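Local coordinates for probable spore coat polysaccharide biosynthesis protein E (Chromobacterium violaceum ATCC 12472, PDB 3G8R), which probably makes a sialic-acid-type sugar as a NeuB-family synthase, this piece of the longer protein holding its zinc-binding NeuB and SAF domains, at the interface of chains A and B. Residues are numbered along the deposited sequence; one frame, centred on the assembly and turned at random. Chains: chain A/B, Probable spore coat polysaccharide biosynthesis protein E.

The interface of chains A and B. Residues chain A 64-67, 70; chain B 278, 303-304.
B:Phe303 pushes the far end of its ring into chain A, where A:Tyr66, A:Val67 and A:Phe70 meet it, and it buries 54 Å² there. Its CZ lies 3.6 Å from A:Phe70 CE1, and its CE2 is equally near CD1 of the same ring. The two rings do not stack: B:Phe303 CE2 comes in at the edge of A:Phe70, in that ring's plane. Beside this, the CB methylene of A:Tyr66 sits 3.8 Å from B:Phe303 CZ, and A:Val67 adds its CG2 methyl, 4.0 Å from B:Phe303 CE2. With CG1 of the valine anti to the backbone N (chi1 179°), CG2 lies beside that N and is the methyl turned to the phenylalanine ring.

B:Leu278, at the end of helix 269-278, makes the second main contact, burying 40 Å². Its CD2 methyl stands over the middle of the A:Tyr66 ring, 3.5 Å from the centroid, a CH-pi contact. The opposite face of the tyrosine carries A:Lys65 CG, near the rim, so the ring is held between an aliphatic chain of its own subunit and a methyl of the other. The same leucine methyl also reaches A:Phe70 CZ, linking the two aromatic groups of chain A.

B:Phe303 and B:Pro304 of the SAF domain, with B:Leu278 from the helix leading to it, pack on the neighbour's NeuB region, and two-fold symmetry repeats the patch with the chains exchanged. Such a swapped arrangement fits the dimer typical of the family. At the margin, B:Pro304 follows a cis peptide bond and sets its ring CG 4.0 Å from the CG1 methyl of A:Val64.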
loop_
_atom_site.group_PDB
_atom_site.type_symbol
_atom_site.label_atom_id
_atom_site.label_comp_id
_atom_site.label_asym_id
_atom_site.label_seq_id
_atom_site.Cartn_x
_atom_site.Cartn_y
_atom_site.Cartn_z
ATOM N N VAL A 64 25.767 -30.218 7.119
ATOM C CA VAL A 64 25.485 -28.991 6.397
ATOM C C VAL A 64 23.987 -28.972 6.061
ATOM O O VAL A 64 23.341 -30.026 6.007
ATOM C CB VAL A 64 26.412 -28.882 5.150
ATOM C CG1 VAL A 64 25.715 -29.369 3.863
ATOM C CG2 VAL A 64 26.919 -27.498 4.993
ATOM N N LYS A 65 23.443 -27.782 5.847
ATOM C CA LYS A 65 22.022 -27.609 5.643
ATOM C C LYS A 65 21.519 -28.203 4.338
ATOM O O LYS A 65 22.231 -28.213 3.312
ATOM C CB LYS A 65 21.692 -26.124 5.695
ATOM C CG LYS A 65 20.264 -25.818 6.099
ATOM C CD LYS A 65 20.097 -24.356 6.542
ATOM C CE LYS A 65 18.628 -24.042 6.861
ATOM N NZ LYS A 65 17.874 -25.342 6.921
ATOM N N TYR A 66 20.284 -28.704 4.400
ATOM C CA TYR A 66 19.459 -29.082 3.228
ATOM C C TYR A 66 19.760 -30.452 2.604
ATOM O O TYR A 66 18.845 -31.136 2.116
ATOM C CB TYR A 66 19.469 -28.003 2.138
ATOM C CG TYR A 66 18.896 -26.649 2.529
ATOM C CD1 TYR A 66 17.514 -26.460 2.698
ATOM C CD2 TYR A 66 19.734 -25.543 2.679
ATOM C CE1 TYR A 66 16.987 -25.183 3.046
ATOM C CE2 TYR A 66 19.244 -24.292 3.029
ATOM C CZ TYR A 66 17.869 -24.098 3.211
ATOM O OH TYR A 66 17.395 -22.823 3.541
ATOM N N VAL A 67 21.017 -30.870 2.600
ATOM C CA VAL A 67 21.326 -32.163 2.009
ATOM C C VAL A 67 20.351 -33.253 2.455
ATOM O O VAL A 67 19.728 -33.899 1.626
ATOM C CB VAL A 67 22.748 -32.592 2.325
ATOM C CG1 VAL A 67 23.036 -33.955 1.724
ATOM C CG2 VAL A 67 23.682 -31.587 1.783
ATOM N N PHE A 70 16.678 -32.841 1.572
ATOM C CA PHE A 70 16.475 -33.142 0.171
ATOM C C PHE A 70 16.449 -34.619 -0.132
ATOM O O PHE A 70 15.581 -35.095 -0.870
ATOM C CB PHE A 70 17.544 -32.486 -0.692
ATOM C CG PHE A 70 17.384 -30.997 -0.843
ATOM C CD1 PHE A 70 18.458 -30.208 -1.222
ATOM C CD2 PHE A 70 16.166 -30.369 -0.594
ATOM C CE1 PHE A 70 18.314 -28.833 -1.363
ATOM C CE2 PHE A 70 16.031 -28.981 -0.731
ATOM C CZ PHE A 70 17.098 -28.228 -1.106
ATOM N N LEU B 278 21.944 -22.826 -0.852
ATOM C CA LEU B 278 21.150 -23.537 -1.841
ATOM C C LEU B 278 21.745 -23.513 -3.276
ATOM O O LEU B 278 21.154 -24.085 -4.196
ATOM C CB LEU B 278 19.734 -22.972 -1.852
ATOM C CG LEU B 278 18.945 -23.090 -0.554
ATOM C CD1 LEU B 278 18.089 -21.827 -0.349
ATOM C CD2 LEU B 278 18.114 -24.392 -0.516
ATOM N N PHE B 303 25.469 -29.328 -5.739
ATOM C CA PHE B 303 25.245 -28.652 -4.485
ATOM C C PHE B 303 25.722 -29.516 -3.325
ATOM O O PHE B 303 25.779 -30.717 -3.451
ATOM C CB PHE B 303 23.762 -28.251 -4.415
ATOM C CG PHE B 303 23.095 -28.524 -3.097
ATOM C CD1 PHE B 303 22.811 -27.486 -2.220
ATOM C CD2 PHE B 303 22.702 -29.813 -2.751
ATOM C CE1 PHE B 303 22.166 -27.721 -0.995
ATOM C CE2 PHE B 303 22.070 -30.066 -1.512
ATOM C CZ PHE B 303 21.796 -29.013 -0.643
ATOM N N PRO B 304 26.123 -28.905 -2.206
ATOM C CA PRO B 304 26.248 -27.491 -1.918
ATOM C C PRO B 304 27.708 -27.105 -2.081
ATOM O O PRO B 304 28.565 -27.981 -2.126
ATOM C CB PRO B 304 25.914 -27.449 -0.453
ATOM C CG PRO B 304 26.632 -28.655 0.060
ATOM C CD PRO B 304 26.546 -29.699 -1.045
#